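Local coordinates for protein (5-formylfuran-3-yl)methyl phosphate transaminase (PDB 2Z61) that catalyses the pyridoxal phosphate-dependent transfer of an amino group from alanine to a furancarboxaldehyde phosphate, giving the precursor of the methanofuran furan ring, at residues H33-E38 against F329-P334; G37-N42 against G305-F310; E70-I75 against I92-G97; G113-I118 against G134-F139; T227-G232 against P256-Y261. All blocks are in the same frame, centred on the assembly; numbering follows the deposited sequence.

Overall arrangement
Contacts 1 and 2 start from the same segment and share Gly37 and Glu38, with centres about 11 Å apart. The shared Glu38 reaches contact 5 through its side chain: OE2 lies 2.7 Å from Thr227 OG1, a probable hydrogen bond. Contact 5 lies at the cofactor: its Arg230 bonds the phosphate of the pyridoxal group on Lys222. Contacts 3 and 5 have centres about 10 Å apart and are joined by a probable backbone bond of 2.9 Å from Thr95 N to Gly232 O. Contact 4 stands apart, its centre about 29 Å from that of contact 3. Contacts 3 and 4 involve the two outermost strands of one seven-stranded sheet.

Contact 1: residues H33-E38 against F329-P334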
# COMPACT_ATOMS: atom_id res chain seq x y z
N HIS A 33 7.73 -22.55 -16.59
CA HIS A 33 7.71 -21.86 -15.30
C HIS A 33 7.02 -22.62 -14.16
O HIS A 33 5.79 -22.77 -14.15
CB HIS A 33 7.06 -20.49 -15.47
CG HIS A 33 7.86 -19.54 -16.29
ND1 HIS A 33 8.90 -18.79 -15.77
CD2 HIS A 33 7.79 -19.22 -17.61
CE1 HIS A 33 9.43 -18.05 -16.73
NE2 HIS A 33 8.77 -18.29 -17.85
N LEU A 34 7.81 -23.09 -13.20
CA LEU A 34 7.29 -23.79 -12.04
C LEU A 34 7.74 -23.05 -10.80
O LEU A 34 7.97 -23.65 -9.75
CB LEU A 34 7.80 -25.23 -11.99
CG LEU A 34 7.42 -26.14 -13.16
CD1 LEU A 34 7.86 -27.56 -12.85
CD2 LEU A 34 5.91 -26.08 -13.37
N GLU A 35 7.87 -21.73 -10.94
CA GLU A 35 8.31 -20.87 -9.84
C GLU A 35 7.31 -19.73 -9.62
O GLU A 35 7.57 -18.82 -8.83
CB GLU A 35 9.69 -20.29 -10.16
CG GLU A 35 9.66 -19.03 -11.04
CD GLU A 35 9.21 -19.28 -12.48
OE1 GLU A 35 8.53 -20.29 -12.74
OE2 GLU A 35 9.53 -18.45 -13.36
N ILE A 36 6.18 -19.79 -10.31
CA ILE A 36 5.14 -18.76 -10.22
C ILE A 36 4.45 -18.74 -8.86
O ILE A 36 3.92 -19.75 -8.41
CB ILE A 36 4.08 -18.97 -11.31
CG1 ILE A 36 4.75 -19.00 -12.69
CG2 ILE A 36 3.03 -17.86 -11.26
CD1 ILE A 36 3.87 -19.53 -13.81
N GLY A 37 4.44 -17.56 -8.24
CA GLY A 37 3.82 -17.42 -6.93
C GLY A 37 2.38 -16.93 -6.92
O GLY A 37 1.85 -16.59 -5.86
N GLU A 38 1.75 -16.89 -8.09
CA GLU A 38 0.36 -16.46 -8.17
C GLU A 38 -0.44 -17.41 -9.06
O GLU A 38 0.11 -17.99 -9.99
CB GLU A 38 0.25 -15.02 -8.70
CG GLU A 38 0.66 -14.82 -10.15
CD GLU A 38 0.43 -13.39 -10.62
OE1 GLU A 38 1.35 -12.80 -11.21
OE2 GLU A 38 -0.68 -12.85 -10.40
N PHE A 329 15.58 -25.98 -19.46
CA PHE A 329 14.73 -24.80 -19.52
C PHE A 329 13.54 -24.89 -18.57
O PHE A 329 12.42 -24.51 -18.92
CB PHE A 329 14.24 -24.60 -20.96
CG PHE A 329 15.31 -24.77 -22.00
CD1 PHE A 329 15.09 -25.58 -23.11
CD2 PHE A 329 16.55 -24.14 -21.86
CE1 PHE A 329 16.09 -25.77 -24.06
CE2 PHE A 329 17.55 -24.32 -22.81
CZ PHE A 329 17.32 -25.14 -23.91
N VAL A 330 13.79 -25.41 -17.37
CA VAL A 330 12.75 -25.55 -16.35
C VAL A 330 13.10 -24.70 -15.13
O VAL A 330 14.11 -24.94 -14.45
CB VAL A 330 12.59 -27.02 -15.93
CG1 VAL A 330 11.58 -27.14 -14.80
CG2 VAL A 330 12.12 -27.84 -17.13
N ALA A 331 12.26 -23.70 -14.87
CA ALA A 331 12.47 -22.78 -13.76
C ALA A 331 11.88 -23.26 -12.43
O ALA A 331 10.66 -23.44 -12.29
CB ALA A 331 11.88 -21.42 -14.12
N LEU A 332 12.76 -23.47 -11.45
CA LEU A 332 12.37 -23.92 -10.11
C LEU A 332 12.95 -22.93 -9.11
O LEU A 332 13.91 -22.22 -9.41
CB LEU A 332 12.93 -25.32 -9.82
CG LEU A 332 12.31 -26.53 -10.51
CD1 LEU A 332 12.93 -27.79 -9.95
CD2 LEU A 332 10.81 -26.54 -10.28
N THR A 333 12.38 -22.91 -7.91
CA THR A 333 12.84 -22.01 -6.86
C THR A 333 13.70 -22.73 -5.83
O THR A 333 13.26 -23.70 -5.22
CB THR A 333 11.65 -21.38 -6.13
OG1 THR A 333 10.78 -20.75 -7.08
CG2 THR A 333 12.14 -20.35 -5.11
N PRO A 334 14.95 -22.27 -5.63
CA PRO A 334 15.85 -22.89 -4.65
C PRO A 334 15.30 -22.77 -3.22
O PRO A 334 14.93 -21.69 -2.77
CB PRO A 334 17.16 -22.13 -4.85
CG PRO A 334 16.71 -20.80 -5.38
CD PRO A 334 15.63 -21.18 -6.35
O HOH W 1 10.20 -18.38 -7.07
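The small two-stranded parallel sheet formed by strands 32-33 and 330-331 pairs His33 with Ala331, their CA atoms 5.1 Å apart. Between the segments one backbone bond forms, Leu34 N to Ala331 O at 3.0 Å; just before His33, Ile32 bonds Phe329 and Ala331. The Leu34 donor lies in the carbonyl plane, but the bond is bent, with 141° at the hydrogen. His33 and Ala331 put their side chains on the same face of the sheet. Glu35 curls back to that face. Its CG sits between the backbone N and the carbonyl carbon (chi1 84°) and the chain bends again at chi2, which lays the carboxylate beside the Ala331 methyl, CD to CB 3.8 Å. There OE2 takes a short bond of 2.5 Å from His33 ND1, using its syn lone pair and lying nearly in the imidazole plane. With NE2 bonded to Glu25, the histidine ring is held at both nitrogens. Glu35 CB also approaches Thr333 OG1, at 3.3 Å. Leu34 and Leu332 lie side by side and point the same way, with Leu34 CB 3.7 Å from Leu332 CD2. Strand 346-349 lies next to both segments: Ser349 takes part in a backbone bond with Leu34, and Ile346 and Ile348 touch Leu332. Helix 317-328 packs on Val330 and Leu332 through Leu324.

Contact 2: residues G37-N42 against G305-F310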
# COMPACT_ATOMS: atom_id res chain seq x y z
N GLY A 37 4.44 -17.56 -8.24
CA GLY A 37 3.82 -17.42 -6.93
C GLY A 37 2.38 -16.93 -6.92
O GLY A 37 1.85 -16.59 -5.86
N GLU A 38 1.75 -16.89 -8.09
CA GLU A 38 0.36 -16.46 -8.17
C GLU A 38 -0.44 -17.41 -9.06
O GLU A 38 0.11 -17.99 -9.99
CB GLU A 38 0.25 -15.02 -8.70
CG GLU A 38 0.66 -14.82 -10.15
CD GLU A 38 0.43 -13.39 -10.62
OE1 GLU A 38 1.35 -12.80 -11.21
OE2 GLU A 38 -0.68 -12.85 -10.40
N PRO A 39 -1.74 -17.57 -8.79
CA PRO A 39 -2.56 -18.46 -9.61
C PRO A 39 -2.67 -18.02 -11.07
O PRO A 39 -2.76 -16.83 -11.37
CB PRO A 39 -3.91 -18.45 -8.88
CG PRO A 39 -3.94 -17.10 -8.25
CD PRO A 39 -2.53 -16.94 -7.72
N ASP A 40 -2.68 -19.00 -11.96
CA ASP A 40 -2.76 -18.76 -13.40
C ASP A 40 -4.18 -18.60 -13.92
O ASP A 40 -4.42 -18.64 -15.12
CB ASP A 40 -2.09 -19.92 -14.15
CG ASP A 40 -2.61 -21.28 -13.69
OD1 ASP A 40 -2.57 -21.55 -12.47
OD2 ASP A 40 -3.05 -22.07 -14.54
N PHE A 41 -5.14 -18.44 -13.02
CA PHE A 41 -6.53 -18.27 -13.45
C PHE A 41 -6.88 -16.79 -13.52
O PHE A 41 -6.24 -15.96 -12.88
CB PHE A 41 -7.50 -18.95 -12.48
CG PHE A 41 -7.34 -20.44 -12.39
CD1 PHE A 41 -6.24 -20.99 -11.73
CD2 PHE A 41 -8.28 -21.29 -12.94
CE1 PHE A 41 -6.10 -22.37 -11.62
CE2 PHE A 41 -8.15 -22.67 -12.85
CZ PHE A 41 -7.05 -23.22 -12.18
N ASN A 42 -7.90 -16.48 -14.32
CA ASN A 42 -8.39 -15.11 -14.43
C ASN A 42 -9.30 -14.87 -13.24
O ASN A 42 -9.73 -15.81 -12.58
CB ASN A 42 -9.24 -14.95 -15.69
CG ASN A 42 -8.42 -14.94 -16.95
OD1 ASN A 42 -7.52 -14.11 -17.13
ND2 ASN A 42 -8.71 -15.86 -17.85
N GLY A 305 -2.26 -28.19 0.61
CA GLY A 305 -2.83 -26.87 0.43
C GLY A 305 -2.01 -25.92 -0.42
O GLY A 305 -0.91 -26.25 -0.85
N ALA A 306 -2.56 -24.73 -0.66
CA ALA A 306 -1.88 -23.73 -1.48
C ALA A 306 -1.62 -24.38 -2.83
O ALA A 306 -2.44 -25.14 -3.33
CB ALA A 306 -0.57 -23.29 -0.81
N TYR A 307 -0.49 -24.07 -3.45
CA TYR A 307 -0.16 -24.70 -4.73
C TYR A 307 1.35 -24.91 -4.85
O TYR A 307 1.95 -24.71 -5.91
CB TYR A 307 -0.71 -23.87 -5.91
CG TYR A 307 -0.60 -22.36 -5.77
CD1 TYR A 307 0.64 -21.71 -5.88
CD2 TYR A 307 -1.74 -21.58 -5.56
CE1 TYR A 307 0.73 -20.32 -5.79
CE2 TYR A 307 -1.66 -20.20 -5.47
CZ TYR A 307 -0.42 -19.57 -5.59
OH TYR A 307 -0.34 -18.20 -5.49
N TYR A 308 1.94 -25.35 -3.74
CA TYR A 308 3.37 -25.61 -3.68
C TYR A 308 3.67 -26.99 -3.09
O TYR A 308 2.89 -27.53 -2.29
CB TYR A 308 4.05 -24.57 -2.79
CG TYR A 308 3.68 -23.14 -3.06
CD1 TYR A 308 4.05 -22.50 -4.25
CD2 TYR A 308 3.00 -22.38 -2.10
CE1 TYR A 308 3.76 -21.15 -4.46
CE2 TYR A 308 2.71 -21.04 -2.30
CZ TYR A 308 3.09 -20.43 -3.48
OH TYR A 308 2.82 -19.09 -3.66
N VAL A 309 4.80 -27.54 -3.49
CA VAL A 309 5.30 -28.81 -2.98
C VAL A 309 6.77 -28.49 -2.71
O VAL A 309 7.45 -27.88 -3.54
CB VAL A 309 5.15 -29.95 -4.01
CG1 VAL A 309 5.67 -31.25 -3.42
CG2 VAL A 309 3.68 -30.12 -4.38
N PHE A 310 7.26 -28.88 -1.54
CA PHE A 310 8.63 -28.58 -1.13
C PHE A 310 9.43 -29.85 -0.84
O PHE A 310 9.73 -30.17 0.31
CB PHE A 310 8.57 -27.70 0.13
CG PHE A 310 9.81 -26.90 0.40
CD1 PHE A 310 10.24 -25.94 -0.52
CD2 PHE A 310 10.51 -27.06 1.58
CE1 PHE A 310 11.36 -25.15 -0.24
CE2 PHE A 310 11.63 -26.28 1.86
CZ PHE A 310 12.05 -25.32 0.95
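Gly37 O accepts a hydrogen bond of 2.7 Å from Tyr307 OH. The hydroxyl stands well above the carbonyl plane, 55° out of it, with a C=O...donor angle of 107°. The approach is thus not on a lone pair. Seen from the ring, Gly37 O lies at its edge, near its plane. Tyr307 CG sits between its backbone N and carbonyl carbon (chi1 40°), and this torsion sends the ring to the 37-42 loop. The same hydroxyl lies 3.3 Å from Glu38 CA and 3.4 Å from Pro39 CD, and Pro39 CD is 4.0 Å from Tyr307 CZ. The proline ring thus packs by the hydroxyl end of the phenol. An alanine in place of Tyr307 would probably leave Gly37 O without this donor and open a gap beside Pro39. Tyr308 packs beside Tyr307, whose CD1 lies 3.5 Å above one face of the Tyr308 ring, offset toward its rim. The Tyr308 hydroxyl is hydrogen-bonded to Tyr192. On helix 269-295, Phe282 packs against both Tyr307 and Pro39. Glu38 OE2 is hydrogen-bonded to Thr227 and to His61 and Tyr62 of the second subunit. All this is consistent with a fold type I aminotransferase dimer: the 37-42 loop meets Tyr307 and Tyr308 at the start of strand 308-309 and, through Glu38, the second subunit.

Contact 3: residues E70-I75 against I92-G97; sequences ELREKI and IIITGG
The helix segment 70-75, with Arg72 nearest to Ile92, passes 8.9 Å from the axis of strand 92-95, and their N-to-C directions differ by 117°. This is helix-on-sheet packing in the large domain of the fold type I aminotransferases. Helix 69-82 lies against an outermost strand of the seven-stranded mixed sheet. Alternate strand residues, Ile92 and Ile94, point to the helix and meet Leu71, Arg72 and Ile75. The CD1 methyl of Ile94 is the hub. It touches Leu71 CD1 at 3.6 Å, Ile75 CD1 at 4.0 Å and Arg72 CG at 4.1 Å. Ile94 CG1 lies beside its backbone N, anti to the carbonyl carbon (chi1 -53°), and a further bend at chi2 (-52°) brings the methyl among the three helix side chains. Ile92 sends its own CD1 to Ile75 CG2, at 3.7 Å. The next strand, 232-235, closes the apolar cluster with Tyr233 and Ile235. Beyond the strand, Thr95 OG1 donates to Gly97 O at 2.7 Å. Gly97 is the N-cap of helix 98-109, whose start probably faces the cofactor phosphate, as in relatives. Arg72 is the polar member of the contact. Its guanidinium bonds the carbonyls of Gly67 and Pro89, and its chain bends at chi3 as it passes the strand, with CD 3.1 Å from Ile92 O.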
# COMPACT_ATOMS: atom_id res chain seq x y z
N GLU A 70 -20.45 -2.48 3.52
CA GLU A 70 -21.06 -3.64 2.88
C GLU A 70 -20.10 -4.81 2.76
O GLU A 70 -20.48 -5.96 2.96
CB GLU A 70 -21.59 -3.27 1.49
CG GLU A 70 -22.61 -2.14 1.46
CD GLU A 70 -22.05 -0.83 1.99
OE1 GLU A 70 -21.02 -0.36 1.47
OE2 GLU A 70 -22.65 -0.26 2.93
N LEU A 71 -18.84 -4.52 2.41
CA LEU A 71 -17.84 -5.57 2.26
C LEU A 71 -17.56 -6.23 3.61
O LEU A 71 -17.60 -7.45 3.74
CB LEU A 71 -16.54 -5.01 1.69
CG LEU A 71 -15.74 -5.86 0.70
CD1 LEU A 71 -14.27 -5.51 0.82
CD2 LEU A 71 -15.96 -7.35 0.93
N ARG A 72 -17.25 -5.41 4.60
CA ARG A 72 -16.96 -5.91 5.93
C ARG A 72 -18.11 -6.77 6.47
O ARG A 72 -17.88 -7.75 7.18
CB ARG A 72 -16.63 -4.75 6.88
CG ARG A 72 -15.35 -4.01 6.49
CD ARG A 72 -14.97 -2.92 7.49
NE ARG A 72 -15.69 -1.67 7.27
CZ ARG A 72 -16.42 -1.07 8.21
NH1 ARG A 72 -16.53 -1.59 9.42
NH2 ARG A 72 -17.03 0.08 7.93
N GLU A 73 -19.34 -6.43 6.11
CA GLU A 73 -20.47 -7.22 6.57
C GLU A 73 -20.46 -8.59 5.92
O GLU A 73 -20.65 -9.60 6.59
CB GLU A 73 -21.79 -6.51 6.26
CG GLU A 73 -21.98 -5.23 7.06
CD GLU A 73 -23.32 -4.57 6.79
OE1 GLU A 73 -23.71 -4.48 5.61
OE2 GLU A 73 -23.97 -4.13 7.76
N LYS A 74 -20.21 -8.64 4.61
CA LYS A 74 -20.15 -9.91 3.91
C LYS A 74 -19.05 -10.83 4.47
O LYS A 74 -19.26 -12.03 4.65
CB LYS A 74 -19.92 -9.68 2.41
CG LYS A 74 -21.12 -9.12 1.68
CD LYS A 74 -22.26 -10.12 1.61
CE LYS A 74 -23.54 -9.47 1.11
NZ LYS A 74 -23.35 -8.70 -0.15
N ILE A 75 -17.88 -10.26 4.75
CA ILE A 75 -16.78 -11.07 5.29
C ILE A 75 -17.17 -11.58 6.67
O ILE A 75 -16.90 -12.73 7.02
CB ILE A 75 -15.48 -10.24 5.39
CG1 ILE A 75 -14.95 -9.94 3.99
CG2 ILE A 75 -14.44 -11.00 6.23
CD1 ILE A 75 -13.80 -8.94 3.95
N ILE A 92 -12.96 -5.51 11.42
CA ILE A 92 -12.36 -5.80 10.13
C ILE A 92 -11.90 -4.54 9.39
O ILE A 92 -12.58 -3.52 9.42
CB ILE A 92 -13.38 -6.54 9.22
CG1 ILE A 92 -14.01 -7.70 9.99
CG2 ILE A 92 -12.70 -7.02 7.94
CD1 ILE A 92 -14.78 -8.68 9.12
N ILE A 93 -10.73 -4.61 8.76
CA ILE A 93 -10.25 -3.48 7.97
C ILE A 93 -9.82 -3.99 6.60
O ILE A 93 -9.12 -5.01 6.49
CB ILE A 93 -9.05 -2.77 8.62
CG1 ILE A 93 -9.49 -2.08 9.91
CG2 ILE A 93 -8.52 -1.71 7.67
CD1 ILE A 93 -8.43 -1.14 10.48
N ILE A 94 -10.25 -3.29 5.56
CA ILE A 94 -9.90 -3.66 4.19
C ILE A 94 -8.56 -2.98 3.87
O ILE A 94 -8.45 -1.76 3.94
CB ILE A 94 -10.98 -3.18 3.19
CG1 ILE A 94 -12.36 -3.68 3.62
CG2 ILE A 94 -10.65 -3.68 1.80
CD1 ILE A 94 -12.45 -5.19 3.90
N THR A 95 -7.56 -3.78 3.54
CA THR A 95 -6.22 -3.25 3.24
C THR A 95 -5.89 -3.34 1.76
O THR A 95 -6.62 -3.96 0.98
CB THR A 95 -5.13 -4.03 4.02
OG1 THR A 95 -5.24 -5.43 3.73
CG2 THR A 95 -5.28 -3.83 5.51
N GLY A 96 -4.78 -2.73 1.37
CA GLY A 96 -4.36 -2.78 -0.03
C GLY A 96 -3.52 -4.01 -0.24
O GLY A 96 -2.33 -3.92 -0.50
N GLY A 97 -4.15 -5.18 -0.11
CA GLY A 97 -3.43 -6.43 -0.24
C GLY A 97 -3.11 -7.02 1.12
O GLY A 97 -3.21 -6.35 2.14

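Contact 4: residues G113-I118 against G134-F139; sequences GDEVLI and GAKPVF
Ile118 holds CG1 between its backbone N and carbonyl carbon (chi1 47°), while Phe139 CG lies anti to its carbonyl carbon (chi1 -76°). Together these torsions set Ile118 CD1 over one face of the Phe139 ring, 3.8 Å from the centroid, in a CH-pi contact. The same methyl reaches Pro137 CB, also at 3.8 Å. An alanine at Ile118 has no CD1 to lie on the phenyl face or reach Pro137, and would probably leave a gap there and the Phe139 ring less firmly held. Leu117 and Val138 pair on the other face of the sheet, side by side, with CD2 3.8 Å from CG1. There too Glu115 CB meets Val138 CG2. The strands are parallel, and the backbone bonds alternate: Val116 N to Lys136 O at 3.0 Å, Val138 N to Val116 O at 2.7 Å and Ile118 N to Val138 O at 3.0 Å. Lys136 N to Asp114 O is also short, at 2.6 Å. Before the strands, Gly113 N bonds Gly134 O at 2.9 Å. Gly134 has positive phi and ends helix 125-132 in a Schellman motif. The contact joins the two strands of a beta-alpha-beta unit. Ile130 of the connecting helix packs on Val116, Ile118 and Pro137, strand 155-161 flanks 115-119, and strand 136-140 is outermost in the chain's sheet.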
# COMPACT_ATOMS: atom_id res chain seq x y z
N GLY A 113 13.83 -4.77 19.82
CA GLY A 113 14.34 -5.79 20.72
C GLY A 113 13.48 -7.04 20.84
O GLY A 113 13.96 -8.07 21.32
N ASP A 114 12.22 -6.96 20.40
CA ASP A 114 11.33 -8.12 20.47
C ASP A 114 11.81 -9.25 19.58
O ASP A 114 12.56 -9.05 18.63
CB ASP A 114 9.91 -7.76 20.03
CG ASP A 114 9.15 -6.96 21.06
OD1 ASP A 114 9.71 -6.68 22.14
OD2 ASP A 114 7.98 -6.61 20.78
N GLU A 115 11.35 -10.46 19.90
CA GLU A 115 11.69 -11.63 19.12
C GLU A 115 10.37 -12.16 18.55
O GLU A 115 9.37 -12.26 19.27
CB GLU A 115 12.34 -12.70 20.00
CG GLU A 115 13.59 -12.23 20.73
CD GLU A 115 14.27 -13.35 21.52
OE1 GLU A 115 13.56 -14.08 22.24
OE2 GLU A 115 15.50 -13.49 21.42
N VAL A 116 10.36 -12.47 17.26
CA VAL A 116 9.17 -12.99 16.62
C VAL A 116 9.52 -14.37 16.10
O VAL A 116 10.54 -14.53 15.44
CB VAL A 116 8.72 -12.08 15.44
CG1 VAL A 116 7.52 -12.69 14.73
CG2 VAL A 116 8.38 -10.69 15.95
N LEU A 117 8.69 -15.36 16.41
CA LEU A 117 8.93 -16.74 15.98
C LEU A 117 8.33 -16.98 14.60
O LEU A 117 7.16 -16.69 14.37
CB LEU A 117 8.30 -17.73 16.97
CG LEU A 117 8.77 -17.72 18.43
CD1 LEU A 117 7.75 -18.44 19.30
CD2 LEU A 117 10.14 -18.38 18.54
N ILE A 118 9.13 -17.51 13.69
CA ILE A 118 8.65 -17.82 12.35
C ILE A 118 9.13 -19.23 12.01
O ILE A 118 10.18 -19.66 12.49
CB ILE A 118 9.21 -16.82 11.30
CG1 ILE A 118 10.71 -16.63 11.51
CG2 ILE A 118 8.46 -15.50 11.41
CD1 ILE A 118 11.35 -15.61 10.57
N GLY A 134 12.92 -3.35 13.87
CA GLY A 134 13.84 -3.47 14.98
C GLY A 134 13.71 -4.70 15.87
O GLY A 134 14.32 -4.76 16.94
N ALA A 135 12.93 -5.69 15.43
CA ALA A 135 12.76 -6.91 16.20
C ALA A 135 13.66 -8.00 15.64
O ALA A 135 14.24 -7.83 14.56
CB ALA A 135 11.29 -7.35 16.15
N LYS A 136 13.78 -9.11 16.35
CA LYS A 136 14.63 -10.21 15.88
C LYS A 136 13.85 -11.45 15.45
O LYS A 136 13.11 -12.03 16.23
CB LYS A 136 15.62 -10.61 16.98
CG LYS A 136 16.49 -11.80 16.57
CD LYS A 136 17.45 -12.23 17.67
CE LYS A 136 18.33 -13.38 17.18
NZ LYS A 136 19.23 -13.91 18.24
N PRO A 137 14.00 -11.86 14.18
CA PRO A 137 13.29 -13.04 13.71
C PRO A 137 13.92 -14.32 14.26
O PRO A 137 15.13 -14.52 14.12
CB PRO A 137 13.42 -12.94 12.20
CG PRO A 137 14.74 -12.29 12.02
CD PRO A 137 14.72 -11.20 13.08
N VAL A 138 13.12 -15.16 14.90
CA VAL A 138 13.62 -16.41 15.45
C VAL A 138 13.12 -17.61 14.66
O VAL A 138 11.94 -17.97 14.72
CB VAL A 138 13.20 -16.59 16.94
CG1 VAL A 138 13.75 -17.90 17.47
CG2 VAL A 138 13.70 -15.42 17.79
N PHE A 139 14.02 -18.24 13.90
CA PHE A 139 13.64 -19.41 13.12
C PHE A 139 13.58 -20.64 14.00
O PHE A 139 14.38 -20.80 14.92
CB PHE A 139 14.65 -19.66 12.00
CG PHE A 139 14.50 -18.74 10.83
CD1 PHE A 139 15.03 -17.45 10.87
CD2 PHE A 139 13.80 -19.14 9.70
CE1 PHE A 139 14.86 -16.58 9.79
CE2 PHE A 139 13.62 -18.27 8.62
CZ PHE A 139 14.16 -16.99 8.67

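Contact 5: residues T227-G232 against P256-Y261; sequences TGWRIG and PTISQY
Trp229 and Ser259 carry this contact, with Ile231 beside them. Ser259 OG donates to Trp229 O at 2.7 Å, only 17° from the carbonyl plane. Ser259 OG lies beside its backbone N, anti to the carbonyl carbon (chi1 -62°), and from there also packs on Trp229 CB at 3.3 Å. Trp229 turns an edge of its indole to the serine: CE3 is 3.8 Å from Ser259 CA, which lies near the ring plane. Two residues on, Ile231 packs on the same helix. Its CG2 meets Ser259 CB at 3.8 Å, and its CD1 rests on Gln260 CA, also at 3.8 Å. Pro256, the N-cap of helix 257-263, places CD 3.3 Å from Arg230 O. Between Trp229 and Ile231, Arg230 has its side chain turned to its own segment. NE and NH2 both grip Thr227 O, at 2.7 and 2.6 Å and close to the guanidinium plane. This fixes the rotation of the group, which is hydrogen-bonded to the cofactor phosphate as well. The second subunit packs close by, with its Ser254 on Arg230. A phosphate-binding arginine a few residues after the cofactor lysine, near the dimer interface, is typical of the active site of class I aminotransferases.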
# COMPACT_ATOMS: atom_id res chain seq x y z
N THR A 227 -4.89 -11.13 -7.39
CA THR A 227 -3.57 -10.61 -7.03
C THR A 227 -3.35 -9.14 -7.40
O THR A 227 -2.96 -8.34 -6.55
CB THR A 227 -2.44 -11.44 -7.67
OG1 THR A 227 -2.57 -11.43 -9.10
CG2 THR A 227 -2.48 -12.89 -7.18
N GLY A 228 -3.61 -8.79 -8.65
CA GLY A 228 -3.41 -7.42 -9.09
C GLY A 228 -4.40 -6.39 -8.57
O GLY A 228 -4.11 -5.20 -8.59
N TRP A 229 -5.57 -6.84 -8.11
CA TRP A 229 -6.58 -5.92 -7.58
C TRP A 229 -6.17 -5.31 -6.23
O TRP A 229 -6.81 -4.37 -5.74
CB TRP A 229 -7.93 -6.63 -7.44
CG TRP A 229 -8.51 -7.17 -8.73
CD1 TRP A 229 -7.99 -8.16 -9.51
CD2 TRP A 229 -9.79 -6.85 -9.30
NE1 TRP A 229 -8.86 -8.48 -10.53
CE2 TRP A 229 -9.97 -7.69 -10.42
CE3 TRP A 229 -10.80 -5.92 -8.98
CZ2 TRP A 229 -11.13 -7.65 -11.23
CZ3 TRP A 229 -11.95 -5.87 -9.78
CH2 TRP A 229 -12.10 -6.74 -10.89
N ARG A 230 -5.12 -5.87 -5.63
CA ARG A 230 -4.58 -5.38 -4.35
C ARG A 230 -5.64 -5.14 -3.28
O ARG A 230 -5.98 -3.99 -2.96
CB ARG A 230 -3.79 -4.08 -4.56
CG ARG A 230 -2.78 -4.10 -5.70
CD ARG A 230 -1.53 -4.84 -5.29
NE ARG A 230 -1.82 -6.25 -5.18
CZ ARG A 230 -1.37 -7.03 -4.22
NH1 ARG A 230 -0.58 -6.56 -3.26
NH2 ARG A 230 -1.74 -8.29 -4.22
N ILE A 231 -6.14 -6.21 -2.69
CA ILE A 231 -7.14 -6.08 -1.65
C ILE A 231 -7.17 -7.29 -0.72
O ILE A 231 -7.37 -8.42 -1.16
CB ILE A 231 -8.54 -5.81 -2.27
CG1 ILE A 231 -9.60 -5.90 -1.17
CG2 ILE A 231 -8.81 -6.78 -3.44
CD1 ILE A 231 -10.99 -5.48 -1.64
N GLY A 232 -6.92 -7.03 0.56
CA GLY A 232 -6.93 -8.07 1.57
C GLY A 232 -7.64 -7.50 2.79
O GLY A 232 -8.29 -6.47 2.70
N PRO A 256 -8.04 0.10 -3.00
CA PRO A 256 -8.61 0.59 -4.26
C PRO A 256 -10.14 0.44 -4.33
O PRO A 256 -10.71 -0.64 -4.11
CB PRO A 256 -7.86 -0.21 -5.33
CG PRO A 256 -7.22 -1.34 -4.59
CD PRO A 256 -6.90 -0.79 -3.24
N THR A 257 -10.80 1.55 -4.61
CA THR A 257 -12.25 1.61 -4.67
C THR A 257 -12.95 0.59 -5.57
O THR A 257 -13.94 -0.01 -5.17
CB THR A 257 -12.68 3.01 -5.08
OG1 THR A 257 -12.07 3.95 -4.17
CG2 THR A 257 -14.20 3.17 -5.02
N ILE A 258 -12.43 0.38 -6.77
CA ILE A 258 -13.03 -0.56 -7.70
C ILE A 258 -12.98 -1.99 -7.17
O ILE A 258 -13.93 -2.74 -7.33
CB ILE A 258 -12.33 -0.50 -9.07
CG1 ILE A 258 -12.59 0.86 -9.72
CG2 ILE A 258 -12.84 -1.60 -9.98
CD1 ILE A 258 -11.68 1.14 -10.89
N SER A 259 -11.88 -2.36 -6.54
CA SER A 259 -11.75 -3.72 -6.02
C SER A 259 -12.78 -3.98 -4.92
O SER A 259 -13.45 -5.00 -4.93
CB SER A 259 -10.34 -3.95 -5.47
OG SER A 259 -9.37 -3.82 -6.48
N GLN A 260 -12.88 -3.05 -3.98
CA GLN A 260 -13.82 -3.20 -2.88
C GLN A 260 -15.22 -3.55 -3.39
O GLN A 260 -15.80 -4.56 -2.99
CB GLN A 260 -13.87 -1.92 -2.03
CG GLN A 260 -12.59 -1.67 -1.21
CD GLN A 260 -12.77 -0.57 -0.18
OE1 GLN A 260 -13.54 -0.71 0.76
NE2 GLN A 260 -12.04 0.54 -0.37
N TYR A 261 -15.75 -2.73 -4.30
CA TYR A 261 -17.07 -2.99 -4.84
C TYR A 261 -17.13 -4.29 -5.62
O TYR A 261 -18.10 -5.03 -5.53
CB TYR A 261 -17.56 -1.83 -5.71
CG TYR A 261 -18.01 -0.65 -4.88
CD1 TYR A 261 -17.19 0.46 -4.70
CD2 TYR A 261 -19.24 -0.68 -4.22
CE1 TYR A 261 -17.58 1.52 -3.88
CE2 TYR A 261 -19.64 0.37 -3.39
CZ TYR A 261 -18.80 1.46 -3.22
OH TYR A 261 -19.18 2.48 -2.37